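PDB 4KZK: L-arabinose ABC transporter, periplasmic L-arabinose-binding protein from Burkholderia thailandensis, which binds beta-D-galactose and, by its name, probably L-arabinose in the periplasm, and probably delivers them to an ABC transporter for uptake. Local coordinates for residues 156-161 against 259-264; 238-243 against 281-286. All coordinates share one frame; numbering follows the deposited sequence.

Contact 1: residues 156-161 against 259-264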
loop_
_atom_site.group_PDB
_atom_site.type_symbol
_atom_site.label_atom_id
_atom_site.label_comp_id
_atom_site.label_asym_id
_atom_site.label_seq_id
_atom_site.Cartn_x
_atom_site.Cartn_y
_atom_site.Cartn_z
ATOM N N ALA A 156 -1.339 5.645 -18.935
ATOM C CA ALA A 156 -1.420 5.582 -20.411
ATOM C C ALA A 156 -2.466 6.552 -20.950
ATOM O O ALA A 156 -2.244 7.242 -21.969
ATOM C CB ALA A 156 -1.740 4.175 -20.867
ATOM N N ALA A 157 -3.612 6.605 -20.283
ATOM C CA ALA A 157 -4.704 7.490 -20.720
ATOM C C ALA A 157 -4.331 8.972 -20.647
ATOM O O ALA A 157 -4.667 9.768 -21.525
ATOM C CB ALA A 157 -5.975 7.218 -19.938
ATOM N N GLU A 158 -3.611 9.355 -19.604
ATOM C CA GLU A 158 -3.228 10.765 -19.447
ATOM C C GLU A 158 -2.113 11.104 -20.433
ATOM O O GLU A 158 -2.080 12.190 -21.012
ATOM C CB GLU A 158 -2.828 11.038 -18.000
ATOM C CG GLU A 158 -2.343 12.454 -17.695
ATOM C CD GLU A 158 -3.337 13.555 -18.017
ATOM O OE1 GLU A 158 -4.542 13.275 -18.227
ATOM O OE2 GLU A 158 -2.904 14.729 -18.035
ATOM N N ALA A 159 -1.192 10.171 -20.631
ATOM C CA ALA A 159 -0.145 10.370 -21.627
ATOM C C ALA A 159 -0.766 10.597 -23.009
ATOM O O ALA A 159 -0.349 11.491 -23.737
ATOM C CB ALA A 159 0.826 9.201 -21.661
ATOM N N LYS A 160 -1.758 9.784 -23.353
ATOM C CA LYS A 160 -2.472 9.904 -24.621
ATOM C C LYS A 160 -3.179 11.244 -24.720
ATOM O O LYS A 160 -3.107 11.897 -25.759
ATOM C CB LYS A 160 -3.476 8.763 -24.750
ATOM C CG LYS A 160 -4.408 8.847 -25.942
ATOM C CD LYS A 160 -5.259 7.592 -25.999
ATOM C CE LYS A 160 -4.505 6.472 -26.679
ATOM N NZ LYS A 160 -4.526 6.692 -28.139
ATOM N N ARG A 161 -3.856 11.664 -23.650
ATOM C CA ARG A 161 -4.514 12.970 -23.655
ATOM C C ARG A 161 -3.522 14.101 -23.989
ATOM O O ARG A 161 -3.860 15.041 -24.713
ATOM C CB ARG A 161 -5.187 13.228 -22.303
ATOM C CG ARG A 161 -6.238 14.325 -22.320
ATOM C CD ARG A 161 -6.694 14.685 -20.915
ATOM N NE ARG A 161 -5.567 15.183 -20.128
ATOM C CZ ARG A 161 -5.051 16.404 -20.236
ATOM N NH1 ARG A 161 -5.569 17.296 -21.085
ATOM N NH2 ARG A 161 -4.010 16.739 -19.483
ATOM N N ASP A 259 6.140 17.124 -17.664
ATOM C CA ASP A 259 6.991 16.058 -18.175
ATOM C C ASP A 259 6.938 14.800 -17.332
ATOM O O ASP A 259 7.656 13.853 -17.618
ATOM C CB ASP A 259 8.434 16.561 -18.288
ATOM C CG ASP A 259 8.584 17.651 -19.330
ATOM O OD1 ASP A 259 7.869 17.613 -20.359
ATOM O OD2 ASP A 259 9.396 18.554 -19.096
ATOM N N MET A 260 6.047 14.776 -16.335
ATOM C CA MET A 260 5.927 13.623 -15.419
ATOM C C MET A 260 4.467 13.255 -15.187
ATOM O O MET A 260 3.684 14.105 -14.791
ATOM C CB MET A 260 6.577 13.935 -14.063
ATOM C CG MET A 260 6.270 12.918 -12.945
ATOM S SD MET A 260 6.942 11.261 -13.215
ATOM C CE MET A 260 8.699 11.463 -12.948
ATOM N N ILE A 261 4.112 11.994 -15.423
ATOM C CA ILE A 261 2.795 11.474 -15.007
ATOM C C ILE A 261 3.024 10.327 -14.031
ATOM O O ILE A 261 3.497 9.262 -14.421
ATOM C CB ILE A 261 1.955 10.990 -16.203
ATOM C CG1 ILE A 261 1.740 12.138 -17.184
ATOM C CG2 ILE A 261 0.630 10.423 -15.728
ATOM C CD1 ILE A 261 1.187 11.677 -18.508
ATOM N N ALA A 262 2.689 10.556 -12.770
ATOM C CA ALA A 262 2.880 9.574 -11.723
ATOM C C ALA A 262 1.548 9.241 -11.093
ATOM O O ALA A 262 0.762 10.137 -10.817
ATOM C CB ALA A 262 3.841 10.120 -10.673
ATOM N N VAL A 263 1.307 7.950 -10.862
ATOM C CA VAL A 263 0.045 7.506 -10.255
ATOM C C VAL A 263 0.375 6.542 -9.131
ATOM O O VAL A 263 1.130 5.581 -9.326
ATOM C CB VAL A 263 -0.888 6.844 -11.304
ATOM C CG1 VAL A 263 -2.102 6.184 -10.651
ATOM C CG2 VAL A 263 -1.315 7.859 -12.337
ATOM N N GLY A 264 -0.170 6.820 -7.959
ATOM C CA GLY A 264 0.041 6.003 -6.785
ATOM C C GLY A 264 -1.051 5.005 -6.506
ATOM O O GLY A 264 -1.928 4.775 -7.347
#
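Ile-261 is the residue of 259-264 that reaches the helix end 156-161, where it meets Glu-158 and Ala-159. Ahead of it in the sequence, Asp-259 pairs with Arg-231 in a salt bridge. The side chain of Ile-261 then leaves the strand toward the helix. Its CG1 branch lies beside the backbone N and anti to the carbonyl carbon (chi1 -59°), and CD1 continues outward from it. CD1 is the leading atom. It rests on the helix backbone, 3.5 Å from Ala-159 N, and also touches the methyl group, 4.0 Å from Ala-159 CB. Ile-261 CG2 meets Glu-158 as well, 4.1 Å from Glu-158 CG.

Glu-158 meets the isoleucine with its aliphatic part. Ile-261 CD1 comes within 3.7 Å of Glu-158 CG, and the two side chains run at a slant to each other. The chain of Glu-158 bends at chi2 (58°), and its carboxylate is held by Arg-161, one turn on. The arginine grips it side-on with two nitrogens. Arg-161 NE is 2.9 Å from Glu-158 OE1, and Arg-161 NH2 is 2.7 Å from Glu-158 OE2. Both bonds are nearly straight, and both oxygens are met on the syn side, though tilted from the carboxylate plane. Arg-162 NE forms a further salt bridge with OE2. The buried carboxylate is thus paired with two arginines.

Farther along, Val-263 also packs on helix 144-161, but earlier in it, at Val-151 and Ile-155. The contact joins the last turn of that helix to the beta-sheet in the alpha/beta fold of a periplasmic binding protein. Strand 260-264 lies between strands 233-236 and 283-288, and Phe-284 of the latter packs against Ile-261.

Contact 2: residues 238-243 against 281-286. With GAL (beta-D-galactopyranose), chain B.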
loop_
_atom_site.group_PDB
_atom_site.type_symbol
_atom_site.label_atom_id
_atom_site.label_comp_id
_atom_site.label_asym_id
_atom_site.label_seq_id
_atom_site.Cartn_x
_atom_site.Cartn_y
_atom_site.Cartn_z
ATOM N N SER A 238 4.713 1.143 -5.165
ATOM C CA SER A 238 3.815 0.256 -4.457
ATOM C C SER A 238 2.678 1.025 -3.789
ATOM O O SER A 238 1.659 0.439 -3.452
ATOM C CB SER A 238 4.572 -0.563 -3.424
ATOM O OG SER A 238 5.238 0.263 -2.497
ATOM N N ASN A 239 2.872 2.327 -3.575
ATOM C CA ASN A 239 1.872 3.144 -2.890
ATOM C C ASN A 239 2.101 4.616 -3.173
ATOM O O ASN A 239 3.032 4.985 -3.884
ATOM C CB ASN A 239 1.821 2.836 -1.371
ATOM C CG ASN A 239 3.083 3.249 -0.624
ATOM O OD1 ASN A 239 4.023 3.781 -1.199
ATOM N ND2 ASN A 239 3.101 2.993 0.676
ATOM N N ASP A 240 1.232 5.466 -2.618
ATOM C CA ASP A 240 1.370 6.914 -2.775
ATOM C C ASP A 240 2.705 7.429 -2.246
ATOM O O ASP A 240 3.331 8.319 -2.855
ATOM C CB ASP A 240 0.228 7.673 -2.066
ATOM C CG ASP A 240 -1.130 7.433 -2.681
ATOM O OD1 ASP A 240 -1.196 7.150 -3.877
ATOM O OD2 ASP A 240 -2.154 7.550 -1.963
ATOM N N ASP A 241 3.128 6.912 -1.103
ATOM C CA ASP A 241 4.327 7.401 -0.447
ATOM C C ASP A 241 5.571 7.236 -1.303
ATOM O O ASP A 241 6.347 8.170 -1.467
ATOM C CB ASP A 241 4.508 6.669 0.878
ATOM C CG ASP A 241 3.297 6.800 1.794
ATOM O OD1 ASP A 241 2.179 6.794 1.281
ATOM O OD2 ASP A 241 3.485 6.786 3.022
ATOM N N THR A 242 5.739 6.049 -1.870
ATOM C CA THR A 242 6.865 5.769 -2.741
ATOM C C THR A 242 6.735 6.587 -4.020
ATOM O O THR A 242 7.669 7.242 -4.417
ATOM C CB THR A 242 7.015 4.255 -3.008
ATOM O OG1 THR A 242 5.776 3.677 -3.438
ATOM C CG2 THR A 242 7.432 3.592 -1.747
ATOM N N THR A 243 5.557 6.601 -4.621
ATOM C CA THR A 243 5.319 7.366 -5.836
ATOM C C THR A 243 5.708 8.815 -5.688
ATOM O O THR A 243 6.368 9.392 -6.567
ATOM C CB THR A 243 3.853 7.196 -6.314
ATOM O OG1 THR A 243 3.599 5.796 -6.525
ATOM C CG2 THR A 243 3.603 7.941 -7.605
ATOM N N THR A 281 1.194 19.132 -9.245
ATOM C CA THR A 281 2.472 18.447 -9.341
ATOM C C THR A 281 2.322 17.257 -10.275
ATOM O O THR A 281 1.198 16.905 -10.696
ATOM C CB THR A 281 2.880 17.902 -7.957
ATOM O OG1 THR A 281 1.941 16.886 -7.568
ATOM C CG2 THR A 281 2.863 19.010 -6.914
ATOM N N GLY A 282 3.444 16.608 -10.542
ATOM C CA GLY A 282 3.503 15.399 -11.348
ATOM C C GLY A 282 2.796 14.193 -10.766
ATOM O O GLY A 282 2.652 13.191 -11.457
ATOM N N PHE A 283 2.357 14.277 -9.504
ATOM C CA PHE A 283 1.480 13.272 -8.929
ATOM C C PHE A 283 0.069 13.528 -9.478
ATOM O O PHE A 283 -0.648 14.426 -9.007
ATOM C CB PHE A 283 1.512 13.358 -7.420
ATOM C CG PHE A 283 0.851 12.201 -6.738
ATOM C CD1 PHE A 283 -0.517 12.165 -6.577
ATOM C CD2 PHE A 283 1.608 11.130 -6.282
ATOM C CE1 PHE A 283 -1.121 11.103 -5.945
ATOM C CE2 PHE A 283 1.004 10.058 -5.647
ATOM C CZ PHE A 283 -0.368 10.040 -5.497
ATOM N N PHE A 284 -0.294 12.727 -10.481
ATOM C CA PHE A 284 -1.475 12.958 -11.291
ATOM C C PHE A 284 -2.702 12.281 -10.690
ATOM O O PHE A 284 -3.812 12.790 -10.735
ATOM C CB PHE A 284 -1.223 12.430 -12.696
ATOM C CG PHE A 284 -2.454 12.369 -13.528
ATOM C CD1 PHE A 284 -3.032 13.515 -14.000
ATOM C CD2 PHE A 284 -3.056 11.151 -13.800
ATOM C CE1 PHE A 284 -4.198 13.452 -14.746
ATOM C CE2 PHE A 284 -4.227 11.084 -14.522
ATOM C CZ PHE A 284 -4.793 12.237 -15.006
ATOM N N GLY A 285 -2.517 11.094 -10.143
ATOM C CA GLY A 285 -3.663 10.343 -9.646
ATOM C C GLY A 285 -3.247 9.243 -8.704
ATOM O O GLY A 285 -2.057 9.032 -8.470
ATOM N N SER A 286 -4.245 8.529 -8.168
ATOM C CA SER A 286 -3.992 7.409 -7.271
ATOM C C SER A 286 -5.111 6.409 -7.362
ATOM O O SER A 286 -6.251 6.792 -7.631
ATOM C CB SER A 286 -3.886 7.932 -5.835
ATOM O OG SER A 286 -3.639 6.904 -4.908
HETATM C C1 GAL B . 0.834 -1.979 2.170
HETATM C C2 GAL B . 1.384 -0.576 1.928
HETATM C C3 GAL B . 0.280 0.438 2.260
HETATM C C4 GAL B . -0.985 0.099 1.478
HETATM C C5 GAL B . -1.398 -1.327 1.796
HETATM C C6 GAL B . -2.623 -1.751 0.996
HETATM O O1 GAL B . 1.823 -2.895 1.743
HETATM O O2 GAL B . 2.501 -0.390 2.766
HETATM O O3 GAL B . 0.707 1.779 1.991
HETATM O O4 GAL B . -0.790 0.292 0.098
HETATM O O5 GAL B . -0.342 -2.194 1.406
HETATM O O6 GAL B . -2.989 -3.086 1.304
#
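Phe-283 turns the edge of its ring to the carboxylate of Asp-240 and lies against the methyl group of Thr-243. Its CG stands anti to the backbone N (chi1 -169°), which carries the ring from the strand to the start of the helix. Asp-240 OD1 lies in the ring plane, 3.4 Å from Phe-283 CZ, where the electropositive C-H edge can face the oxygen. The carboxylate and ring planes are 77° apart. The Thr-243 and Phe-283 side chains cross at about a right angle, with Thr-243 CG2 3.9 Å from Phe-283 CE2.

The same oxygen of Asp-240 takes a hydrogen bond from Ser-286. Ser-286 OG lies 2.7 Å from Asp-240 OD1 and meets the syn lone pair of that oxygen. OD2 accepts from Gly-267 N. Both oxygens of this buried carboxylate are therefore bonded.

Asn-239 is the N-cap of this helix. Asn-239 OD1 accepts from Thr-242 N at 2.9 Å, with an N-H...O angle of 170° and the donor tilted from the carbonyl plane. The fold is that of the periplasmic sugar-binding proteins: two alpha/beta domains enclose the ligand, and loops at strand ends supply pocket residues. Asn-239 does both jobs with one amide. Its oxygen caps the helix, while Asn-239 ND2 donates to O3 of galactose at 3.0 Å, almost in line. The cap bond should help fix which way the amide is turned, leaving the NH2 for the sugar. The backbone O of Asn-239 accepts from Thr-243 N and, from above its carbonyl plane, from Thr-243 OG1 at 2.8 Å. At the far end of the other segment, Thr-281 OG1 accepts from Phe-283 N in an ST turn. Asp-240 also touches Asn-266, whose OD1 is another hydrogen-bonding partner of the galactose.

How the contacts relate
Contacts 1 and 2 have their centres 11 Å apart and meet in the sheet. Strand 260-264 of contact 1 lies next to strand 283-288 of contact 2. Ala-262 makes two of the links: Ala-262 O is 2.8 Å from Phe-284 N and Ala-262 N is 2.9 Å from Gly-282 O, probably hydrogen bonds. Gly-264 is backbone-bonded to Gly-285. Phe-284 also touches contact 1 directly, with CE1 3.4 Å from Glu-158 CD. At the last residue of strand 260-264, Gly-264 CA lies 3.4 Å from Asp-240 OD1. Only contact 2 reaches the sugar, through Asn-239. Contact 1 lies away from the pocket and packs a helix end on the same sheet.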